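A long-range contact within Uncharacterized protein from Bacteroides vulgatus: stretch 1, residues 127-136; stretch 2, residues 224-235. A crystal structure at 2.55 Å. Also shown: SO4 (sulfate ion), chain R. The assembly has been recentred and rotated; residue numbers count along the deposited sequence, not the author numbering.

Stretch 1 (127-136) EVKTSNNWKD
Stretch 2 (224-235) YFSTEQDLSDFL

Two loop-rich stretches of one chain, at least 91 residues apart in sequence where they touch, bury 495 Å² between them, and Trp134 is the centre of the contact. Stretch 1 is extended through Val128 and Lys129, then folds into a type I' turn from Asn132 to Lys135, closed by Lys135 N to Asn132 O at 3.0 Å. The turn needs left-handed backbones at its corners, Asn133 (phi/psi 46/50) and Trp134 (65/13); Asn132 is left-handed too (52/52). Stretch 2 has a short strand, Gln229 to Asp230, then turns so that Phe234 N bonds Leu231 O at 3.0 Å. Both chains run in the same general sense: CA atoms of Val128 and Phe225 lie 9.7 Å apart, Thr130 and Gln229 9.1 Å, Asn133 and Phe234 5.5 Å.

Trp134 (chi1 -50°, m; chi2 91°) points toward stretch 2 and sets its indole edge toward Gln229 and Asp230, with Leu231 over one face. This pose delivers NE1 to Asp230 O, a hydrogen bond of 2.8 Å with an angle of 156°, so the buried ring's polar atom is satisfied by backbone. Leu231, sideways at CB, uses m,t rotamers to bring CD2 over that indole face, 3.7 Å from the five-membered ring centroid and 10° off its normal, a CH-pi contact. At the indole edge, CH2 of Trp134 lies 3.4 Å from OE1 of Gln229. The m,m conformation of Gln229 folds its amide back, where NE2 bonds Thr227 O at 2.9 Å.

Phe225 (m, chi2 -70°) aims its ring edge at stretch 1: CZ is 4.0 Å from Val128 CB, and CE1 is 3.8 Å from Thr130 CG2. Val128 is t; Thr130, p, turns its methyl to the ring. At the other end, Phe234 (t, chi2 74°) sets CD1 3.3 Å from Asn133 O and 3.7 Å from Trp134 CB, while Lys135 CG (m chi1) reaches the same CD1 at 4.1 Å.

Asn133 (m, chi2 116°) places ND2 3.4 Å from Asp233 CB and donates to a water at 3.1 Å from ND2. That water donates to Asp230 O at 2.9 Å and accepts from Asp233 N at 3.2 Å, so Asp230 O serves both water and indole. The CA-to-CB bond of Asp230 points away from stretch 1, and with chi1 at t (-158°) OD1 takes Ser232 N at 3.1 Å and Ser232 OG at 2.7 Å. Behind the first turn, Asn132 ND2 (t) bonds Asp136 OD1 at 2.9 Å, and Asn132 N bonds sulfate O1 at 2.8 Å.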

ATOM      1  N   GLU A 127       2.715   9.923  -5.378  1.00 47.42           N
ATOM      2  CA  GLU A 127       1.684  10.646  -4.630  1.00 47.15           C
ATOM      3  C   GLU A 127       0.542   9.695  -4.310  1.00 50.85           C
ATOM      4  O   GLU A 127       0.133   8.908  -5.163  1.00 51.96           O
ATOM      5  CB  GLU A 127       1.163  11.872  -5.396  1.00 49.31           C
ATOM      6  CG  GLU A 127       0.473  12.871  -4.481  1.00 55.52           C
ATOM      7  CD  GLU A 127      -0.404  13.945  -5.097  1.00 73.86           C
ATOM      8  OE1 GLU A 127      -0.253  14.249  -6.302  1.00 62.82           O
ATOM      9  OE2 GLU A 127      -1.245  14.500  -4.354  1.00 77.79           O
ATOM     10  N   VAL A 128       0.058   9.738  -3.077  1.00 46.24           N
ATOM     11  CA  VAL A 128      -1.049   8.910  -2.602  1.00 44.94           C
ATOM     12  C   VAL A 128      -2.362   9.474  -3.160  1.00 51.54           C
ATOM     13  O   VAL A 128      -2.637  10.664  -3.007  1.00 51.62           O
ATOM     14  CB  VAL A 128      -1.062   8.808  -1.054  1.00 46.61           C
ATOM     15  CG1 VAL A 128      -2.244   7.992  -0.567  1.00 45.06           C
ATOM     16  CG2 VAL A 128       0.236   8.202  -0.541  1.00 46.12           C
ATOM     17  N   LYS A 129      -3.149   8.603  -3.827  1.00 49.60           N
ATOM     18  CA  LYS A 129      -4.454   8.895  -4.425  1.00 49.17           C
ATOM     19  C   LYS A 129      -5.516   8.831  -3.310  1.00 52.49           C
ATOM     20  O   LYS A 129      -5.750   7.765  -2.753  1.00 50.46           O
ATOM     21  CB  LYS A 129      -4.728   7.864  -5.536  1.00 50.91           C
ATOM     22  CG  LYS A 129      -5.314   8.396  -6.830  1.00 58.92           C
ATOM     23  CD  LYS A 129      -5.024   7.407  -7.966  1.00 68.97           C
ATOM     24  CE  LYS A 129      -5.784   7.724  -9.233  1.00 79.76           C
ATOM     25  NZ  LYS A 129      -5.119   7.193 -10.462  1.00 66.87           N
ATOM     26  N   THR A 130      -6.130   9.976  -2.957  1.00 51.60           N
ATOM     27  CA  THR A 130      -7.154  10.054  -1.883  1.00 51.29           C
ATOM     28  C   THR A 130      -8.596  10.119  -2.437  1.00 56.32           C
ATOM     29  O   THR A 130      -9.538  10.027  -1.662  1.00 56.72           O
ATOM     30  CB  THR A 130      -6.898  11.260  -0.977  1.00 53.16           C
ATOM     31  OG1 THR A 130      -7.006  12.453  -1.758  1.00 51.97           O
ATOM     32  CG2 THR A 130      -5.530  11.207  -0.291  1.00 52.88           C
ATOM     33  N   SER A 131      -8.752  10.241  -3.770  1.00 53.10           N
ATOM     34  CA  SER A 131     -10.026  10.352  -4.479  1.00 52.69           C
ATOM     35  C   SER A 131     -10.864   9.083  -4.360  1.00 56.89           C
ATOM     36  O   SER A 131     -10.334   8.024  -4.018  1.00 57.10           O
ATOM     37  CB  SER A 131      -9.785  10.685  -5.949  1.00 56.17           C
ATOM     38  OG  SER A 131      -9.153   9.627  -6.654  1.00 69.81           O
ATOM     39  N   ASN A 132     -12.181   9.204  -4.661  1.00 53.49           N
ATOM     40  CA  ASN A 132     -13.220   8.164  -4.612  1.00 52.72           C
ATOM     41  C   ASN A 132     -13.209   7.473  -3.242  1.00 54.32           C
ATOM     42  O   ASN A 132     -13.127   6.257  -3.157  1.00 53.75           O
ATOM     43  CB  ASN A 132     -13.078   7.163  -5.784  1.00 56.14           C
ATOM     44  CG  ASN A 132     -14.081   6.017  -5.839  1.00 85.99           C
ATOM     45  OD1 ASN A 132     -15.202   6.068  -5.296  1.00 74.48           O
ATOM     46  ND2 ASN A 132     -13.664   4.927  -6.465  1.00 82.47           N
ATOM     47  N   ASN A 133     -13.268   8.260  -2.167  1.00 50.62           N
ATOM     48  CA  ASN A 133     -13.292   7.759  -0.788  1.00 50.16           C
ATOM     49  C   ASN A 133     -12.256   6.657  -0.503  1.00 53.21           C
ATOM     50  O   ASN A 133     -12.601   5.624   0.065  1.00 53.22           O
ATOM     51  CB  ASN A 133     -14.694   7.301  -0.404  1.00 50.53           C
ATOM     52  CG  ASN A 133     -15.599   8.494  -0.324  1.00 87.05           C
ATOM     53  OD1 ASN A 133     -16.554   8.606  -1.094  1.00 86.29           O
ATOM     54  ND2 ASN A 133     -15.243   9.481   0.526  1.00 78.47           N
ATOM     55  N   TRP A 134     -10.971   6.915  -0.877  1.00 48.49           N
ATOM     56  CA  TRP A 134      -9.797   6.051  -0.651  1.00 46.78           C
ATOM     57  C   TRP A 134      -9.848   4.712  -1.407  1.00 52.01           C
ATOM     58  O   TRP A 134      -9.031   3.835  -1.128  1.00 52.40           O
ATOM     59  CB  TRP A 134      -9.612   5.778   0.861  1.00 43.83           C
ATOM     60  CG  TRP A 134      -9.632   7.027   1.689  1.00 44.13           C
ATOM     61  CD1 TRP A 134     -10.720   7.608   2.276  1.00 47.07           C
ATOM     62  CD2 TRP A 134      -8.529   7.910   1.917  1.00 43.67           C
ATOM     63  NE1 TRP A 134     -10.357   8.795   2.869  1.00 47.04           N
ATOM     64  CE2 TRP A 134      -9.015   9.005   2.662  1.00 48.15           C
ATOM     65  CE3 TRP A 134      -7.170   7.869   1.584  1.00 44.94           C
ATOM     66  CZ2 TRP A 134      -8.183  10.042   3.094  1.00 47.93           C
ATOM     67  CZ3 TRP A 134      -6.345   8.894   2.010  1.00 47.11           C
ATOM     68  CH2 TRP A 134      -6.852   9.966   2.756  1.00 48.21           C
ATOM     69  N   LYS A 135     -10.768   4.558  -2.367  1.00 49.31           N
ATOM     70  CA  LYS A 135     -10.984   3.289  -3.058  1.00 49.06           C
ATOM     71  C   LYS A 135     -10.170   3.203  -4.320  1.00 56.65           C
ATOM     72  O   LYS A 135     -10.188   2.163  -4.970  1.00 59.57           O
ATOM     73  CB  LYS A 135     -12.495   3.048  -3.326  1.00 50.17           C
ATOM     74  CG  LYS A 135     -13.333   3.157  -2.032  1.00 55.22           C
ATOM     75  CD  LYS A 135     -14.646   2.406  -2.024  1.00 64.62           C
ATOM     76  CE  LYS A 135     -15.665   3.012  -1.082  1.00 77.80           C
ATOM     77  NZ  LYS A 135     -16.439   4.114  -1.734  1.00 90.37           N
ATOM     78  N   ASP A 136      -9.395   4.250  -4.633  1.00 52.71           N
ATOM     79  CA  ASP A 136      -8.559   4.301  -5.833  1.00 51.78           C
ATOM     80  C   ASP A 136      -7.052   4.244  -5.531  1.00 51.06           C
ATOM     81  O   ASP A 136      -6.259   4.440  -6.451  1.00 51.97           O
ATOM     82  CB  ASP A 136      -8.849   5.600  -6.602  1.00 55.78           C
ATOM     83  CG  ASP A 136     -10.190   5.695  -7.297  1.00 74.42           C
ATOM     84  OD1 ASP A 136     -10.938   4.682  -7.293  1.00 75.00           O
ATOM     85  OD2 ASP A 136     -10.497   6.791  -7.848  1.00 83.52           O
ATOM     86  N   TYR A 224       3.773  16.422   3.174  1.00 48.72           N
ATOM     87  CA  TYR A 224       3.091  15.622   4.173  1.00 47.31           C
ATOM     88  C   TYR A 224       1.602  15.697   4.120  1.00 53.32           C
ATOM     89  O   TYR A 224       1.049  16.669   3.610  1.00 56.27           O
ATOM     90  CB  TYR A 224       3.468  16.149   5.566  1.00 48.88           C
ATOM     91  CG  TYR A 224       4.920  16.037   5.941  1.00 51.33           C
ATOM     92  CD1 TYR A 224       5.455  14.828   6.369  1.00 52.76           C
ATOM     93  CD2 TYR A 224       5.738  17.159   5.969  1.00 54.18           C
ATOM     94  CE1 TYR A 224       6.798  14.717   6.724  1.00 55.54           C
ATOM     95  CE2 TYR A 224       7.082  17.063   6.329  1.00 56.60           C
ATOM     96  CZ  TYR A 224       7.610  15.837   6.703  1.00 64.92           C
ATOM     97  OH  TYR A 224       8.927  15.726   7.077  1.00 66.17           O
ATOM     98  N   PHE A 225       0.946  14.703   4.748  1.00 48.13           N
ATOM     99  CA  PHE A 225      -0.446  14.746   5.169  1.00 46.98           C
ATOM    100  C   PHE A 225      -0.354  15.550   6.477  1.00 52.11           C
ATOM    101  O   PHE A 225       0.426  15.153   7.358  1.00 51.12           O
ATOM    102  CB  PHE A 225      -1.021  13.337   5.391  1.00 46.85           C
ATOM    103  CG  PHE A 225      -1.453  12.581   4.169  1.00 47.85           C
ATOM    104  CD1 PHE A 225      -2.574  12.978   3.445  1.00 50.49           C
ATOM    105  CD2 PHE A 225      -0.814  11.403   3.803  1.00 49.39           C
ATOM    106  CE1 PHE A 225      -3.000  12.250   2.330  1.00 50.17           C
ATOM    107  CE2 PHE A 225      -1.245  10.673   2.693  1.00 50.99           C
ATOM    108  CZ  PHE A 225      -2.337  11.101   1.966  1.00 48.64           C
ATOM    109  N   SER A 226      -1.013  16.719   6.577  1.00 50.18           N
ATOM    110  CA  SER A 226      -0.873  17.552   7.778  1.00 50.26           C
ATOM    111  C   SER A 226      -2.217  17.927   8.370  1.00 55.97           C
ATOM    112  O   SER A 226      -2.291  18.739   9.303  1.00 59.04           O
ATOM    113  CB  SER A 226      -0.061  18.805   7.460  1.00 54.80           C
ATOM    114  OG  SER A 226      -0.693  19.615   6.482  1.00 65.86           O
ATOM    115  N   THR A 227      -3.287  17.334   7.840  1.00 50.24           N
ATOM    116  CA  THR A 227      -4.665  17.571   8.295  1.00 48.39           C
ATOM    117  C   THR A 227      -5.340  16.232   8.496  1.00 50.52           C
ATOM    118  O   THR A 227      -4.913  15.249   7.887  1.00 48.68           O
ATOM    119  CB  THR A 227      -5.432  18.429   7.266  1.00 53.30           C
ATOM    120  OG1 THR A 227      -5.410  17.771   5.985  1.00 63.93           O
ATOM    121  CG2 THR A 227      -4.877  19.845   7.144  1.00 43.40           C
ATOM    122  N   GLU A 228      -6.412  16.182   9.317  1.00 48.65           N
ATOM    123  CA  GLU A 228      -7.172  14.946   9.552  1.00 47.29           C
ATOM    124  C   GLU A 228      -7.748  14.424   8.252  1.00 49.82           C
ATOM    125  O   GLU A 228      -8.192  15.207   7.401  1.00 51.49           O
ATOM    126  CB  GLU A 228      -8.262  15.169  10.581  1.00 48.56           C
ATOM    127  CG  GLU A 228      -7.685  15.261  11.979  1.00 58.22           C
ATOM    128  CD  GLU A 228      -8.682  15.438  13.097  1.00 77.18           C
ATOM    129  OE1 GLU A 228      -9.873  15.702  12.813  1.00 70.12           O
ATOM    130  OE2 GLU A 228      -8.252  15.349  14.268  1.00 75.36           O
ATOM    131  N   GLN A 229      -7.640  13.120   8.052  1.00 43.71           N
ATOM    132  CA  GLN A 229      -8.097  12.473   6.821  1.00 42.28           C
ATOM    133  C   GLN A 229      -9.310  11.676   7.140  1.00 45.24           C
ATOM    134  O   GLN A 229      -9.212  10.751   7.945  1.00 43.98           O
ATOM    135  CB  GLN A 229      -6.980  11.586   6.215  1.00 43.03           C
ATOM    136  CG  GLN A 229      -5.691  12.352   5.865  1.00 40.58           C
ATOM    137  CD  GLN A 229      -5.884  13.406   4.793  1.00 54.13           C
ATOM    138  OE1 GLN A 229      -6.493  13.167   3.737  1.00 51.28           O
ATOM    139  NE2 GLN A 229      -5.378  14.607   5.052  1.00 43.33           N
ATOM    140  N   ASP A 230     -10.473  12.058   6.565  1.00 42.73           N
ATOM    141  CA  ASP A 230     -11.745  11.388   6.837  1.00 41.39           C
ATOM    142  C   ASP A 230     -11.874  10.085   6.075  1.00 44.03           C
ATOM    143  O   ASP A 230     -11.867  10.071   4.835  1.00 43.38           O
ATOM    144  CB  ASP A 230     -12.950  12.292   6.537  1.00 43.49           C
ATOM    145  CG  ASP A 230     -14.232  11.891   7.268  1.00 55.24           C
ATOM    146  OD1 ASP A 230     -14.230  10.836   7.962  1.00 50.48           O
ATOM    147  OD2 ASP A 230     -15.234  12.636   7.163  1.00 68.61           O
ATOM    148  N   LEU A 231     -12.032   8.987   6.846  1.00 38.78           N
ATOM    149  CA  LEU A 231     -12.178   7.621   6.350  1.00 37.28           C
ATOM    150  C   LEU A 231     -13.609   7.101   6.507  1.00 40.51           C
ATOM    151  O   LEU A 231     -13.857   5.940   6.211  1.00 40.70           O
ATOM    152  CB  LEU A 231     -11.223   6.675   7.124  1.00 36.68           C
ATOM    153  CG  LEU A 231      -9.733   6.958   7.120  1.00 40.15           C
ATOM    154  CD1 LEU A 231      -9.046   6.015   8.040  1.00 38.98           C
ATOM    155  CD2 LEU A 231      -9.151   6.781   5.733  1.00 43.45           C
ATOM    156  N   SER A 232     -14.543   7.930   6.987  1.00 38.05           N
ATOM    157  CA  SER A 232     -15.936   7.529   7.270  1.00 37.80           C
ATOM    158  C   SER A 232     -16.654   6.892   6.089  1.00 46.21           C
ATOM    159  O   SER A 232     -17.371   5.903   6.292  1.00 47.81           O
ATOM    160  CB  SER A 232     -16.759   8.704   7.782  1.00 37.93           C
ATOM    161  OG  SER A 232     -16.166   9.215   8.963  1.00 45.99           O
ATOM    162  N   ASP A 233     -16.478   7.430   4.873  1.00 44.23           N
ATOM    163  CA  ASP A 233     -17.168   6.856   3.711  1.00 45.86           C
ATOM    164  C   ASP A 233     -16.421   5.636   3.128  1.00 49.48           C
ATOM    165  O   ASP A 233     -16.936   4.998   2.204  1.00 51.94           O
ATOM    166  CB  ASP A 233     -17.414   7.915   2.616  1.00 48.83           C
ATOM    167  CG  ASP A 233     -18.339   9.032   3.035  1.00 59.42           C
ATOM    168  OD1 ASP A 233     -19.336   8.749   3.743  1.00 60.59           O
ATOM    169  OD2 ASP A 233     -18.058  10.188   2.679  1.00 66.97           O
ATOM    170  N   PHE A 234     -15.227   5.314   3.669  1.00 41.89           N
ATOM    171  CA  PHE A 234     -14.436   4.177   3.235  1.00 39.55           C
ATOM    172  C   PHE A 234     -14.933   2.945   3.975  1.00 45.14           C
ATOM    173  O   PHE A 234     -14.844   1.814   3.466  1.00 45.41           O
ATOM    174  CB  PHE A 234     -12.932   4.426   3.475  1.00 39.78           C
ATOM    175  CG  PHE A 234     -12.049   3.241   3.129  1.00 40.19           C
ATOM    176  CD1 PHE A 234     -11.796   2.901   1.800  1.00 39.04           C
ATOM    177  CD2 PHE A 234     -11.512   2.424   4.139  1.00 40.97           C
ATOM    178  CE1 PHE A 234     -11.019   1.784   1.485  1.00 38.79           C
ATOM    179  CE2 PHE A 234     -10.708   1.322   3.819  1.00 41.63           C
ATOM    180  CZ  PHE A 234     -10.470   1.012   2.494  1.00 38.86           C
ATOM    181  N   LEU A 235     -15.474   3.179   5.184  1.00 41.87           N
ATOM    182  CA  LEU A 235     -15.967   2.138   6.075  1.00 40.42           C
ATOM    183  C   LEU A 235     -17.162   1.410   5.461  1.00 45.01           C
ATOM    184  O   LEU A 235     -18.000   2.003   4.768  1.00 44.45           O
ATOM    185  CB  LEU A 235     -16.338   2.687   7.462  1.00 39.43           C
ATOM    186  CG  LEU A 235     -15.380   3.615   8.213  1.00 41.72           C
ATOM    187  CD1 LEU A 235     -15.963   3.965   9.576  1.00 40.40           C
ATOM    188  CD2 LEU A 235     -14.003   3.020   8.360  1.00 40.67           C
TER
HETATM  189  S   SO4 R 417     -13.433  12.484  -4.864  0.70 99.03           S
HETATM  190  O1  SO4 R 417     -13.207  11.487  -5.909  0.70 96.33           O
HETATM  191  O2  SO4 R 417     -12.875  12.080  -3.548  0.70 98.06           O
HETATM  192  O3  SO4 R 417     -12.815  13.740  -5.286  0.70 98.61           O
HETATM  193  O4  SO4 R 417     -14.882  12.651  -4.718  0.70101.40           O
HETATM  194  O   HOH W   1     -14.115   9.028   3.338  1.00 56.57           O